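Side-chain contacts in poly-beta-hydroxybuterate polymerase (Cupriavidus necator, PDB 5T6O), which polymerises hydroxybutyrate units into polyhydroxybutyrate without a template, probably by acyl transfer, this chain being the catalytic domain of the class I synthase: residues N79-A82 with S83-G86; S87-D90 with D91-H95; V125-A128 with L129-A133; T230-P233 with G234-C238. The protein carries 1 engineered substitution. All coordinates share one frame; numbering follows the deposited sequence.

Contact 1 of 4, residues N79-A82 with S83-G86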
# COMPACT_ATOMS: atom_id res chain seq x y z
N ASN A 79 17.71 32.71 -9.70
CA ASN A 79 17.39 31.67 -10.67
C ASN A 79 18.64 31.50 -11.53
O ASN A 79 18.91 32.35 -12.38
CB ASN A 79 16.17 32.06 -11.51
CG ASN A 79 15.48 30.86 -12.12
OD1 ASN A 79 16.00 29.75 -12.04
ND2 ASN A 79 14.31 31.07 -12.74
N PRO A 80 19.45 30.46 -11.31
CA PRO A 80 20.81 30.46 -11.86
C PRO A 80 20.84 30.48 -13.38
O PRO A 80 20.00 29.87 -14.05
CB PRO A 80 21.42 29.16 -11.30
CG PRO A 80 20.29 28.36 -10.85
CD PRO A 80 19.20 29.30 -10.44
N ASP A 81 21.82 31.20 -13.91
CA ASP A 81 22.13 31.27 -15.32
C ASP A 81 23.42 30.51 -15.58
O ASP A 81 23.95 29.82 -14.70
CB ASP A 81 22.23 32.72 -15.78
CG ASP A 81 23.30 33.51 -15.03
OD1 ASP A 81 24.17 32.91 -14.38
OD2 ASP A 81 23.26 34.75 -15.10
N ALA A 82 23.97 30.69 -16.79
CA ALA A 82 25.14 29.93 -17.20
C ALA A 82 26.33 30.14 -16.27
O ALA A 82 27.13 29.23 -16.07
CB ALA A 82 25.52 30.30 -18.64
N SER A 83 26.44 31.34 -15.68
CA SER A 83 27.57 31.63 -14.81
C SER A 83 27.58 30.75 -13.57
O SER A 83 28.63 30.59 -12.95
CB SER A 83 27.55 33.11 -14.40
OG SER A 83 26.41 33.40 -13.60
N MET A 84 26.43 30.18 -13.21
CA MET A 84 26.32 29.35 -12.02
C MET A 84 26.17 27.87 -12.34
O MET A 84 25.86 27.08 -11.45
CB MET A 84 25.16 29.84 -11.16
CG MET A 84 25.35 31.29 -10.70
SD MET A 84 23.89 31.90 -9.86
CE MET A 84 23.88 30.89 -8.37
N ALA A 85 26.41 27.47 -13.59
CA ALA A 85 26.21 26.08 -13.99
C ALA A 85 27.11 25.10 -13.24
O ALA A 85 26.86 23.89 -13.28
CB ALA A 85 26.45 25.94 -15.50
N GLY A 86 28.15 25.59 -12.56
CA GLY A 86 29.00 24.74 -11.74
C GLY A 86 28.82 24.86 -10.25
O GLY A 86 29.64 24.32 -9.50
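Asp81 and Ser83 open two overlapping 3-10-type turns in the loop between strand 72-77 and helix 89-108 of the alpha/beta hydrolase fold, and Pro80 and Met84 pack against each other beside them. Two backbone bonds carry the turns. Met84 N donates to Asp81 O at 2.9 Å with an N-H...O angle of 156°, and Ala85 N reaches Ala82 O at 3.1 Å. The Asp81 carboxylate folds back over the turns because CG lies between the backbone N and the carbonyl carbon (chi1 59°), which brings OD1 within reach of Ser83 N and OG. There OD1 takes a weak bond from Ser83 N, 3.1 Å and well bent, as in an Asx turn. It also accepts from Ser83 OG; the modelled separation of 2.4 Å is very short, and that exact length is doubtful. OD2 forms a salt bridge with Arg78, a second partner for the carboxylate. Pro80 O receives the side-chain amide of Asn231, and Met84 O receives Ser87 OG, which ties the turns to the residue just before the N-cap of helix 89-108. On the apolar flank the Met84 chain bends at its thioether, its CB lying 3.8 Å from Pro80 CB and its SD 3.9 Å from Pro80 CA.

Contact 2 of 4, residues S87-D90 with D91-H95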
# COMPACT_ATOMS: atom_id res chain seq x y z
N SER A 87 27.77 25.54 -9.78
CA SER A 87 27.55 25.71 -8.35
C SER A 87 27.22 24.39 -7.68
O SER A 87 26.52 23.54 -8.24
CB SER A 87 26.40 26.69 -8.10
OG SER A 87 26.64 27.93 -8.74
N THR A 88 27.69 24.22 -6.45
CA THR A 88 27.59 22.97 -5.72
C THR A 88 26.63 23.09 -4.56
O THR A 88 26.23 24.19 -4.16
CB THR A 88 28.97 22.54 -5.19
OG1 THR A 88 29.41 23.51 -4.23
CG2 THR A 88 29.96 22.45 -6.34
N TRP A 89 26.28 21.94 -3.99
CA TRP A 89 25.50 21.94 -2.75
C TRP A 89 26.21 22.74 -1.67
O TRP A 89 25.58 23.52 -0.95
CB TRP A 89 25.23 20.50 -2.29
CG TRP A 89 24.59 20.37 -0.93
CD1 TRP A 89 25.23 20.25 0.27
CD2 TRP A 89 23.19 20.30 -0.64
NE1 TRP A 89 24.32 20.12 1.29
CE2 TRP A 89 23.06 20.15 0.76
CE3 TRP A 89 22.03 20.36 -1.43
CZ2 TRP A 89 21.82 20.05 1.39
CZ3 TRP A 89 20.79 20.26 -0.80
CH2 TRP A 89 20.70 20.11 0.60
N ASP A 90 27.54 22.57 -1.55
CA ASP A 90 28.32 23.31 -0.56
C ASP A 90 28.28 24.82 -0.82
O ASP A 90 28.22 25.61 0.13
CB ASP A 90 29.77 22.82 -0.53
CG ASP A 90 29.92 21.48 0.17
OD1 ASP A 90 28.93 20.73 0.22
OD2 ASP A 90 31.02 21.18 0.67
N ASP A 91 28.34 25.22 -2.09
CA ASP A 91 28.26 26.64 -2.41
C ASP A 91 26.99 27.25 -1.84
O ASP A 91 27.01 28.34 -1.25
CB ASP A 91 28.29 26.87 -3.92
CG ASP A 91 29.64 26.59 -4.55
OD1 ASP A 91 30.68 26.60 -3.85
OD2 ASP A 91 29.64 26.39 -5.79
N TYR A 92 25.87 26.55 -2.03
CA TYR A 92 24.58 27.05 -1.57
C TYR A 92 24.53 27.10 -0.05
O TYR A 92 23.94 28.01 0.52
CB TYR A 92 23.46 26.18 -2.12
CG TYR A 92 22.97 26.61 -3.50
CD1 TYR A 92 23.85 26.83 -4.54
CD2 TYR A 92 21.61 26.79 -3.74
CE1 TYR A 92 23.40 27.22 -5.79
CE2 TYR A 92 21.15 27.17 -4.99
CZ TYR A 92 22.05 27.39 -6.01
OH TYR A 92 21.58 27.77 -7.25
N ILE A 93 25.12 26.10 0.61
CA ILE A 93 25.13 26.08 2.07
C ILE A 93 25.89 27.28 2.62
O ILE A 93 25.41 28.00 3.49
CB ILE A 93 25.71 24.75 2.60
CG1 ILE A 93 24.84 23.56 2.16
CG2 ILE A 93 25.84 24.79 4.12
CD1 ILE A 93 23.40 23.61 2.70
N GLU A 94 27.10 27.51 2.08
CA GLU A 94 27.97 28.56 2.61
C GLU A 94 27.49 29.94 2.19
O GLU A 94 27.36 30.85 3.03
CB GLU A 94 29.40 28.35 2.12
CG GLU A 94 30.39 29.25 2.81
CD GLU A 94 30.66 28.80 4.24
OE1 GLU A 94 31.20 27.68 4.40
OE2 GLU A 94 30.33 29.56 5.18
N HIS A 95 27.24 30.14 0.90
CA HIS A 95 27.04 31.48 0.38
C HIS A 95 25.59 31.92 0.34
O HIS A 95 25.31 33.06 -0.03
CB HIS A 95 27.67 31.58 -1.02
CG HIS A 95 29.12 31.25 -1.03
ND1 HIS A 95 30.05 31.96 -0.29
CD2 HIS A 95 29.81 30.28 -1.68
CE1 HIS A 95 31.25 31.44 -0.49
NE2 HIS A 95 31.13 30.43 -1.33
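The backbone of residues 88 to 94 winds into the first turns of helix 89-108, with Tyr92 N donating to Thr88 O, Ile93 N to Trp89 O and Glu94 N to Asp90 O, the last the shortest of the three at 2.9 Å. At the entrance, Thr88 and Asp91 exchange bonds between side chain and main chain. Thr88 OG1, held between its own N and carbonyl carbon by a chi1 of 65°, accepts from Asp91 N at 2.9 Å with an N-H...O angle of 156°. In return Thr88 N donates to Asp91 OD2 at 3.0 Å, meeting the carboxylate from above its plane. This reciprocal pair is a capping box, with Thr88 as the N-cap of the helix, so two N-H groups near the helix start are satisfied by side chains; the negative carboxylate there is probably also favoured by the helix dipole. One turn on, Ile93 lies over a face of the Trp89 indole: CG1 is 4.0 Å from the centroid of the five-membered ring, 28° off the normal, in a CH-pi contact, while CD1 reaches toward the rim near CE2. Around them, Trp239 stacks on Trp89, and Ile124 and Thr127 of helix 120-134 touch both Trp89 and Ile93. Ser87 CB approaches the edge of the Tyr92 ring, 3.8 Å from CE1. Asp90 and Glu94 have partners outside the turn: Asp90 OD2 takes the backbone N-H of Cys259, and Glu94 forms a salt bridge with Arg135.

Contact 3 of 4, residues V125-A128 with L129-A133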
# COMPACT_ATOMS: atom_id res chain seq x y z
N VAL A 125 18.42 24.37 5.24
CA VAL A 125 18.71 25.13 6.45
C VAL A 125 19.15 24.21 7.58
O VAL A 125 19.99 24.59 8.41
CB VAL A 125 17.53 26.04 6.84
CG1 VAL A 125 16.46 25.27 7.61
CG2 VAL A 125 18.08 27.20 7.64
N SER A 126 18.64 22.98 7.62
CA SER A 126 19.10 22.03 8.64
C SER A 126 20.56 21.68 8.44
O SER A 126 21.33 21.58 9.41
CB SER A 126 18.23 20.77 8.63
OG SER A 126 16.88 21.10 8.93
N THR A 127 20.97 21.47 7.18
CA THR A 127 22.38 21.19 6.90
C THR A 127 23.25 22.36 7.33
O THR A 127 24.30 22.17 7.97
CB THR A 127 22.57 20.88 5.42
OG1 THR A 127 21.76 19.74 5.07
CG2 THR A 127 24.03 20.59 5.09
N ALA A 128 22.81 23.59 7.03
CA ALA A 128 23.59 24.77 7.39
C ALA A 128 23.78 24.90 8.89
O ALA A 128 24.88 25.22 9.36
CB ALA A 128 22.90 26.03 6.84
N LEU A 129 22.71 24.66 9.67
CA LEU A 129 22.85 24.77 11.11
C LEU A 129 23.72 23.64 11.67
O LEU A 129 24.48 23.86 12.62
CB LEU A 129 21.47 24.78 11.77
CG LEU A 129 20.71 26.10 11.57
CD1 LEU A 129 19.28 25.95 12.03
CD2 LEU A 129 21.40 27.23 12.32
N ALA A 130 23.66 22.45 11.06
CA ALA A 130 24.56 21.38 11.48
C ALA A 130 26.02 21.73 11.16
O ALA A 130 26.92 21.43 11.95
CB ALA A 130 24.16 20.06 10.82
N VAL A 131 26.26 22.34 10.00
CA VAL A 131 27.61 22.81 9.68
C VAL A 131 28.06 23.85 10.70
O VAL A 131 29.18 23.78 11.23
CB VAL A 131 27.66 23.37 8.24
CG1 VAL A 131 28.96 24.19 8.01
CG2 VAL A 131 27.56 22.23 7.23
N LEU A 132 27.19 24.82 11.00
CA LEU A 132 27.54 25.86 11.96
C LEU A 132 27.81 25.28 13.34
O LEU A 132 28.73 25.74 14.04
CB LEU A 132 26.42 26.90 12.01
CG LEU A 132 26.39 27.89 10.84
CD1 LEU A 132 25.05 28.63 10.74
CD2 LEU A 132 27.55 28.87 10.97
N ALA A 133 27.03 24.28 13.77
CA ALA A 133 27.25 23.72 15.11
C ALA A 133 28.62 23.05 15.20
O ALA A 133 29.31 23.19 16.22
CB ALA A 133 26.14 22.72 15.46
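Val125 to Ala128 hand their carbonyl oxygens to the N-H groups of Leu129 to Leu132, four consecutive i to i+4 bonds that make this a regular stretch of alpha-helix. The shortest joins Val131 N to Thr127 O at 2.8 Å. Leu129 N lies 3.0 Å from Val125 O, and all four bonds are close to straight, at about 160°. A second kind of contact is aliphatic carbon resting against those same carbonyls. Leu129 and Leu132 both turn CG away from their own carbonyl carbon (chi1 -73° and -77°), back toward the preceding turn, and so Leu129 CG comes to 3.6 Å from Val125 O and Leu132 CG to 3.4 Å from Ala128 O. Val131 does likewise with one branch, CG2 standing 3.3 Å from Thr127 O. Direct packing between side chains is sparse by comparison: the methyls Thr127 CG2 and Val131 CG2 lie 4.4 Å apart along one flank of the helix. The hydroxyls look backward along the chain, Ser126 OG bonding to Gly122 O and Thr127 OG1 to Thr123 O, which leaves their polar ends paired within the buried helix. The segment belongs to helix 120-134, the crossover of the beta-alpha-beta unit between strands 113-118 and 140-146; in alpha/beta hydrolases this is the helix that follows the nucleophile elbow. Leu129 packs on Ala140 and Val143 of strand 140-146, while Ala128 and Val131 meet Ile98 of helix 89-108, and Thr127 and Val131 also touch Val258 of strand 257-258.

Contact 4 of 4, residues T230-P233 with G234-C238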
# COMPACT_ATOMS: atom_id res chain seq x y z
N THR A 230 12.43 26.80 -11.84
CA THR A 230 13.76 27.28 -11.51
C THR A 230 14.80 26.32 -12.06
O THR A 230 14.52 25.14 -12.26
CB THR A 230 13.94 27.44 -10.00
OG1 THR A 230 13.67 26.19 -9.34
CG2 THR A 230 12.97 28.52 -9.49
N ASN A 231 15.99 26.84 -12.33
CA ASN A 231 17.11 26.01 -12.75
C ASN A 231 17.88 25.51 -11.54
O ASN A 231 18.10 26.25 -10.58
CB ASN A 231 18.06 26.79 -13.65
CG ASN A 231 17.49 27.04 -15.02
OD1 ASN A 231 16.85 26.16 -15.60
ND2 ASN A 231 17.69 28.25 -15.54
N LEU A 232 18.33 24.26 -11.62
CA LEU A 232 19.24 23.72 -10.63
C LEU A 232 20.61 23.56 -11.26
O LEU A 232 20.70 22.97 -12.34
CB LEU A 232 18.77 22.37 -10.09
CG LEU A 232 17.40 22.30 -9.40
CD1 LEU A 232 17.14 20.87 -8.92
CD2 LEU A 232 17.32 23.30 -8.24
N PRO A 233 21.68 24.04 -10.63
CA PRO A 233 23.02 23.77 -11.17
C PRO A 233 23.31 22.28 -11.15
O PRO A 233 22.88 21.56 -10.24
CB PRO A 233 23.95 24.54 -10.22
CG PRO A 233 23.01 25.55 -9.51
CD PRO A 233 21.72 24.81 -9.38
N GLY A 234 24.05 21.82 -12.15
CA GLY A 234 24.35 20.41 -12.31
C GLY A 234 24.89 19.75 -11.05
O GLY A 234 24.33 18.76 -10.57
N PRO A 235 26.00 20.26 -10.50
CA PRO A 235 26.59 19.59 -9.33
C PRO A 235 25.67 19.60 -8.12
O PRO A 235 25.67 18.65 -7.33
CB PRO A 235 27.87 20.39 -9.08
CG PRO A 235 28.25 20.92 -10.47
CD PRO A 235 26.89 21.30 -11.06
N TRP A 236 24.88 20.66 -7.96
CA TRP A 236 23.93 20.76 -6.86
C TRP A 236 22.86 19.68 -6.96
O TRP A 236 22.58 18.96 -6.00
CB TRP A 236 23.28 22.15 -6.87
CG TRP A 236 22.44 22.44 -5.64
CD1 TRP A 236 22.82 23.16 -4.56
CD2 TRP A 236 21.09 22.00 -5.38
NE1 TRP A 236 21.80 23.22 -3.64
CE2 TRP A 236 20.73 22.51 -4.12
CE3 TRP A 236 20.16 21.24 -6.10
CZ2 TRP A 236 19.48 22.27 -3.54
CZ3 TRP A 236 18.91 21.01 -5.53
CH2 TRP A 236 18.59 21.51 -4.26
N TYR A 237 22.23 19.59 -8.13
CA TYR A 237 21.19 18.60 -8.37
C TYR A 237 21.74 17.19 -8.24
O TYR A 237 21.09 16.30 -7.67
CB TYR A 237 20.61 18.90 -9.77
CG TYR A 237 19.55 18.00 -10.36
CD1 TYR A 237 18.76 17.17 -9.58
CD2 TYR A 237 19.32 18.01 -11.74
CE1 TYR A 237 17.79 16.36 -10.16
CE2 TYR A 237 18.36 17.21 -12.32
CZ TYR A 237 17.61 16.38 -11.54
OH TYR A 237 16.65 15.57 -12.12
N CYS A 238 22.96 16.96 -8.74
CA CYS A 238 23.61 15.66 -8.60
C CYS A 238 23.78 15.27 -7.14
O CYS A 238 23.43 14.16 -6.72
CB CYS A 238 24.96 15.70 -9.32
SG CYS A 238 26.02 14.25 -9.13
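Leu232 and Pro233 pack on Trp236 and Tyr237 at a buried strand-to-helix corner, where strand 230-233, paired with strand 188-191 in a two-stranded antiparallel sheet, runs straight into helix 234-246. The segment axes come within 5.3 Å at 84°, close to a right angle. Pro233 occupies the N-cap position, and its carbonyl O accepts from Tyr237 N at 3.0 Å in an almost linear bond (176°). Pro235, lacking an N-H, fits in the first turn of the helix, where backbone nitrogens have no preceding-turn carbonyl to bond. The side chains meet across the corner. Leu232 sends CD1 to Trp236 CZ3 at 3.8 Å, with CD2 beside it, and its CB lies 3.9 Å from Tyr237 CB. The Pro233 ring crosses the Trp236 chain, and Pro233 CD lies 4.0 Å from Trp236 CB. With CG anti to N (chi1 177°), the Tyr237 ring extends away from the strand, and its hydroxyl bonds to Asp201 of the second subunit. One residue further on, Cys238 is joined by a disulfide to Cys182.

In the fold
The chain first passes contact 1, a turn in the loop after strand 72-77, and runs without a break into contact 2 at the head of helix 89-108; Pro80 CG and Met84 CE lie near Tyr92 OH. Contact 3 follows on helix 120-134, where Ile93 CD1 packs on Thr127 CG2. Contact 4 comes last, at the corner between strand 230-233 and helix 234-246, yet it returns to the first two: Asn79 OD1 probably bonds to Asn231 N, and Trp89 CA meets Trp236 CD1. All four are local and sequential, so none nests or crosses. Contacts 1, 2 and 4 form one cluster, while contact 3 reaches it through contact 2, its nearest atoms about 9 Å from contact 4.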